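Local coordinates for shikimate dehydrogenase-like protein HI_0607 (Haemophilus influenzae, PDB 1NPY), which catalyses the NADP(+)-dependent oxidation of shikimate to 3-dehydroshikimate in vitro, though so weakly that shikimate may not be its biological substrate, at residues T42-R53 with F66-D75. Numbering follows the deposited sequence.
Sequences TQDIEHAIKGVR and FKETCMPFLD
F73, I45 and I49 make this a helix-on-loop contact in the substrate-binding domain: one side of helix 45-55 lies on the loop joining strands 59-62 and 76-77. The F73 ring is sandwiched, P72 CB over one face and E46 over the other, with E46 CA 4.0 Å from the ring centroid. With E46 CG anti to the backbone N (chi1 174°), the carboxylate runs nearly parallel to the ring and receives K50 NZ at OE2, 2.9 Å away. I45 CD1 makes an off-centre CH-pi contact with the F66 ring, coming in obliquely, 3.8 Å from its CG, while T42 O meets that ring's edge. Like other shikimate dehydrogenases, the protein carries this domain beside a Rossmann-type NADP domain; here the helix packs against the mixed sheet, I49 touching L12, I90 and L97. Across the contact, I49 CG2 touches both F73 CB and L74 CD2, 3.7 Å from each. At the far end R53 NH2 donates twice, to D75 OD2 in a salt bridge at 2.8 Å and to F73 O at 3.2 Å, while a water links R53 NH1 to that same carbonyl. G95 O takes R53 NE, and L97 N donates to D75 OD2, tying both partners to the neighbouring hairpin.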
loop_
_atom_site.group_PDB
_atom_site.type_symbol
_atom_site.label_atom_id
_atom_site.label_comp_id
_atom_site.label_asym_id
_atom_site.label_seq_id
_atom_site.Cartn_x
_atom_site.Cartn_y
_atom_site.Cartn_z
ATOM N N THR A 42 5.498 -12.690 -15.575
ATOM C CA THR A 42 4.944 -13.939 -16.071
ATOM C C THR A 42 3.674 -13.649 -16.837
ATOM O O THR A 42 3.070 -12.579 -16.682
ATOM C CB THR A 42 4.622 -14.905 -14.891
ATOM O OG1 THR A 42 4.181 -16.186 -15.353
ATOM C CG2 THR A 42 3.465 -14.388 -14.043
ATOM N N GLN A 43 3.357 -14.588 -17.722
ATOM C CA GLN A 43 2.052 -14.624 -18.377
ATOM C C GLN A 43 1.259 -15.851 -17.959
ATOM O O GLN A 43 0.203 -16.150 -18.530
ATOM C CB GLN A 43 2.211 -14.570 -19.899
ATOM C CG GLN A 43 2.923 -13.338 -20.431
ATOM C CD GLN A 43 2.850 -13.320 -21.932
ATOM O OE1 GLN A 43 3.697 -13.917 -22.599
ATOM N NE2 GLN A 43 1.793 -12.722 -22.468
ATOM N N ASP A 44 1.698 -16.528 -16.903
ATOM C CA ASP A 44 1.017 -17.713 -16.396
ATOM C C ASP A 44 1.101 -17.780 -14.875
ATOM O O ASP A 44 1.946 -18.519 -14.344
ATOM C CB ASP A 44 1.715 -18.933 -16.989
ATOM C CG ASP A 44 1.068 -20.258 -16.653
ATOM O OD1 ASP A 44 0.115 -20.386 -15.844
ATOM O OD2 ASP A 44 1.513 -21.286 -17.200
ATOM N N ILE A 45 0.231 -17.027 -14.205
ATOM C CA ILE A 45 0.244 -16.904 -12.746
ATOM C C ILE A 45 0.169 -18.276 -12.082
ATOM O O ILE A 45 0.844 -18.501 -11.058
ATOM C CB ILE A 45 -0.842 -15.905 -12.246
ATOM C CG1 ILE A 45 -0.648 -15.487 -10.782
ATOM C CG2 ILE A 45 -2.215 -16.505 -12.402
ATOM C CD1 ILE A 45 0.747 -14.965 -10.477
ATOM N N GLU A 46 -0.648 -19.183 -12.624
ATOM C CA GLU A 46 -0.748 -20.522 -12.052
ATOM C C GLU A 46 0.603 -21.203 -11.877
ATOM O O GLU A 46 0.966 -21.675 -10.793
ATOM C CB GLU A 46 -1.659 -21.437 -12.877
ATOM C CG GLU A 46 -1.692 -22.873 -12.423
ATOM C CD GLU A 46 -2.611 -23.752 -13.261
ATOM O OE1 GLU A 46 -3.234 -23.319 -14.251
ATOM O OE2 GLU A 46 -2.687 -24.926 -12.899
ATOM N N HIS A 47 1.365 -21.279 -12.958
ATOM C CA HIS A 47 2.641 -21.995 -12.893
ATOM C C HIS A 47 3.749 -21.156 -12.272
ATOM O O HIS A 47 4.709 -21.714 -11.743
ATOM C CB HIS A 47 3.024 -22.591 -14.251
ATOM C CG HIS A 47 2.051 -23.617 -14.732
ATOM N ND1 HIS A 47 1.890 -24.835 -14.112
ATOM C CD2 HIS A 47 1.116 -23.567 -15.708
ATOM C CE1 HIS A 47 0.905 -25.497 -14.696
ATOM N NE2 HIS A 47 0.461 -24.775 -15.705
ATOM N N ALA A 48 3.589 -19.839 -12.260
ATOM C CA ALA A 48 4.499 -18.987 -11.500
ATOM C C ALA A 48 4.390 -19.271 -10.005
ATOM O O ALA A 48 5.418 -19.495 -9.355
ATOM C CB ALA A 48 4.216 -17.544 -11.795
ATOM N N ILE A 49 3.171 -19.357 -9.478
ATOM C CA ILE A 49 2.946 -19.569 -8.048
ATOM C C ILE A 49 3.316 -21.001 -7.702
ATOM O O ILE A 49 4.021 -21.248 -6.716
ATOM C CB ILE A 49 1.494 -19.252 -7.622
ATOM C CG1 ILE A 49 1.138 -17.783 -7.895
ATOM C CG2 ILE A 49 1.272 -19.583 -6.138
ATOM C CD1 ILE A 49 2.057 -16.735 -7.287
ATOM N N LYS A 50 2.885 -21.954 -8.523
ATOM C CA LYS A 50 3.318 -23.330 -8.297
ATOM C C LYS A 50 4.841 -23.485 -8.367
ATOM O O LYS A 50 5.378 -24.349 -7.689
ATOM C CB LYS A 50 2.621 -24.313 -9.239
ATOM C CG LYS A 50 1.123 -24.466 -8.955
ATOM C CD LYS A 50 0.408 -25.277 -10.020
ATOM C CE LYS A 50 -1.037 -25.504 -9.570
ATOM N NZ LYS A 50 -1.779 -26.325 -10.580
ATOM N N GLY A 51 5.513 -22.669 -9.171
ATOM C CA GLY A 51 6.962 -22.575 -9.248
ATOM C C GLY A 51 7.637 -22.066 -7.989
ATOM O O GLY A 51 8.665 -22.625 -7.587
ATOM N N VAL A 52 7.063 -21.026 -7.391
ATOM C CA VAL A 52 7.558 -20.436 -6.153
ATOM C C VAL A 52 7.589 -21.550 -5.123
ATOM O O VAL A 52 8.587 -21.774 -4.450
ATOM C CB VAL A 52 6.630 -19.285 -5.668
ATOM C CG1 VAL A 52 6.817 -18.914 -4.183
ATOM C CG2 VAL A 52 6.785 -18.079 -6.556
ATOM N N ARG A 53 6.510 -22.317 -5.003
ATOM C CA ARG A 53 6.510 -23.440 -4.064
ATOM C C ARG A 53 7.524 -24.536 -4.399
ATOM O O ARG A 53 8.288 -24.956 -3.532
ATOM C CB ARG A 53 5.091 -24.025 -3.922
ATOM C CG ARG A 53 5.049 -25.228 -2.983
ATOM C CD ARG A 53 3.739 -25.933 -2.986
ATOM N NE ARG A 53 2.637 -25.081 -2.539
ATOM C CZ ARG A 53 1.683 -24.586 -3.312
ATOM N NH1 ARG A 53 1.674 -24.797 -4.616
ATOM N NH2 ARG A 53 0.703 -23.847 -2.794
ATOM N N PHE A 66 -2.046 -9.530 -10.809
ATOM C CA PHE A 66 -2.073 -10.861 -10.215
ATOM C C PHE A 66 -2.573 -10.907 -8.775
ATOM O O PHE A 66 -2.497 -11.976 -8.181
ATOM C CB PHE A 66 -0.663 -11.452 -10.233
ATOM C CG PHE A 66 0.002 -11.441 -11.583
ATOM C CD1 PHE A 66 -0.623 -12.023 -12.679
ATOM C CD2 PHE A 66 1.274 -10.912 -11.741
ATOM C CE1 PHE A 66 0.005 -12.013 -13.933
ATOM C CE2 PHE A 66 1.916 -10.926 -12.979
ATOM C CZ PHE A 66 1.273 -11.495 -14.067
ATOM N N LYS A 67 -3.033 -9.797 -8.199
ATOM C CA LYS A 67 -3.296 -9.730 -6.764
ATOM C C LYS A 67 -4.525 -10.546 -6.385
ATOM O O LYS A 67 -4.636 -11.051 -5.254
ATOM C CB LYS A 67 -3.442 -8.274 -6.299
ATOM C CG LYS A 67 -2.158 -7.451 -6.345
ATOM C CD LYS A 67 -2.431 -6.131 -5.619
ATOM C CE LYS A 67 -1.211 -5.242 -5.524
ATOM N NZ LYS A 67 -1.693 -3.954 -4.959
ATOM N N GLU A 68 -5.432 -10.731 -7.342
ATOM C CA GLU A 68 -6.527 -11.672 -7.127
ATOM C C GLU A 68 -6.366 -13.030 -7.808
ATOM O O GLU A 68 -6.719 -14.063 -7.236
ATOM C CB GLU A 68 -7.860 -11.048 -7.536
ATOM C CG GLU A 68 -8.170 -9.761 -6.799
ATOM C CD GLU A 68 -7.446 -8.542 -7.334
ATOM O OE1 GLU A 68 -7.261 -8.440 -8.569
ATOM O OE2 GLU A 68 -7.067 -7.681 -6.495
ATOM N N THR A 69 -5.824 -13.033 -9.020
ATOM C CA THR A 69 -5.629 -14.302 -9.733
ATOM C C THR A 69 -4.637 -15.266 -9.097
ATOM O O THR A 69 -4.714 -16.459 -9.376
ATOM C CB THR A 69 -5.294 -14.121 -11.232
ATOM O OG1 THR A 69 -4.074 -13.384 -11.403
ATOM C CG2 THR A 69 -6.379 -13.311 -11.956
ATOM N N CYS A 70 -3.711 -14.785 -8.257
ATOM C CA CYS A 70 -2.841 -15.691 -7.536
ATOM C C CYS A 70 -3.563 -16.505 -6.452
ATOM O O CYS A 70 -3.051 -17.522 -6.000
ATOM C CB CYS A 70 -1.680 -14.930 -6.870
ATOM S SG CYS A 70 -2.093 -13.866 -5.472
ATOM N N MET A 71 -4.714 -16.049 -5.984
ATOM C CA MET A 71 -5.266 -16.539 -4.731
ATOM C C MET A 71 -5.670 -18.020 -4.747
ATOM O O MET A 71 -5.458 -18.703 -3.748
ATOM C CB MET A 71 -6.416 -15.638 -4.285
ATOM C CG MET A 71 -5.943 -14.222 -3.972
ATOM S SD MET A 71 -7.189 -13.084 -3.361
ATOM C CE MET A 71 -7.713 -13.819 -1.911
ATOM N N PRO A 72 -6.228 -18.525 -5.842
ATOM C CA PRO A 72 -6.587 -19.948 -5.929
ATOM C C PRO A 72 -5.427 -20.912 -5.705
ATOM O O PRO A 72 -5.608 -22.093 -5.406
ATOM C CB PRO A 72 -7.134 -20.067 -7.350
ATOM C CG PRO A 72 -7.710 -18.748 -7.642
ATOM C CD PRO A 72 -6.678 -17.795 -7.038
ATOM N N PHE A 73 -4.208 -20.393 -5.821
ATOM C CA PHE A 73 -3.018 -21.234 -5.782
ATOM C C PHE A 73 -2.288 -21.195 -4.440
ATOM O O PHE A 73 -1.227 -21.795 -4.295
ATOM C CB PHE A 73 -2.117 -20.852 -6.962
ATOM C CG PHE A 73 -2.835 -20.955 -8.272
ATOM C CD1 PHE A 73 -3.340 -22.192 -8.664
ATOM C CD2 PHE A 73 -3.178 -19.819 -8.977
ATOM C CE1 PHE A 73 -4.127 -22.288 -9.790
ATOM C CE2 PHE A 73 -3.920 -19.919 -10.128
ATOM C CZ PHE A 73 -4.404 -21.162 -10.518
ATOM N N LEU A 74 -2.828 -20.442 -3.490
ATOM C CA LEU A 74 -2.206 -20.268 -2.184
ATOM C C LEU A 74 -2.888 -21.161 -1.166
ATOM O O LEU A 74 -4.035 -21.592 -1.315
ATOM C CB LEU A 74 -2.285 -18.816 -1.725
ATOM C CG LEU A 74 -1.799 -17.864 -2.829
ATOM C CD1 LEU A 74 -1.973 -16.441 -2.369
ATOM C CD2 LEU A 74 -0.374 -18.175 -3.176
ATOM N N ASP A 75 -2.155 -21.430 -0.098
ATOM C CA ASP A 75 -2.624 -22.355 0.919
ATOM C C ASP A 75 -3.424 -21.733 2.065
ATOM O O ASP A 75 -4.306 -22.377 2.645
ATOM C CB ASP A 75 -1.453 -23.181 1.441
ATOM C CG ASP A 75 -0.805 -23.992 0.351
ATOM O OD1 ASP A 75 -1.515 -24.841 -0.234
ATOM O OD2 ASP A 75 0.368 -23.813 -0.022
HETATM O O HOH W 1 -0.476 -23.700 -6.031
#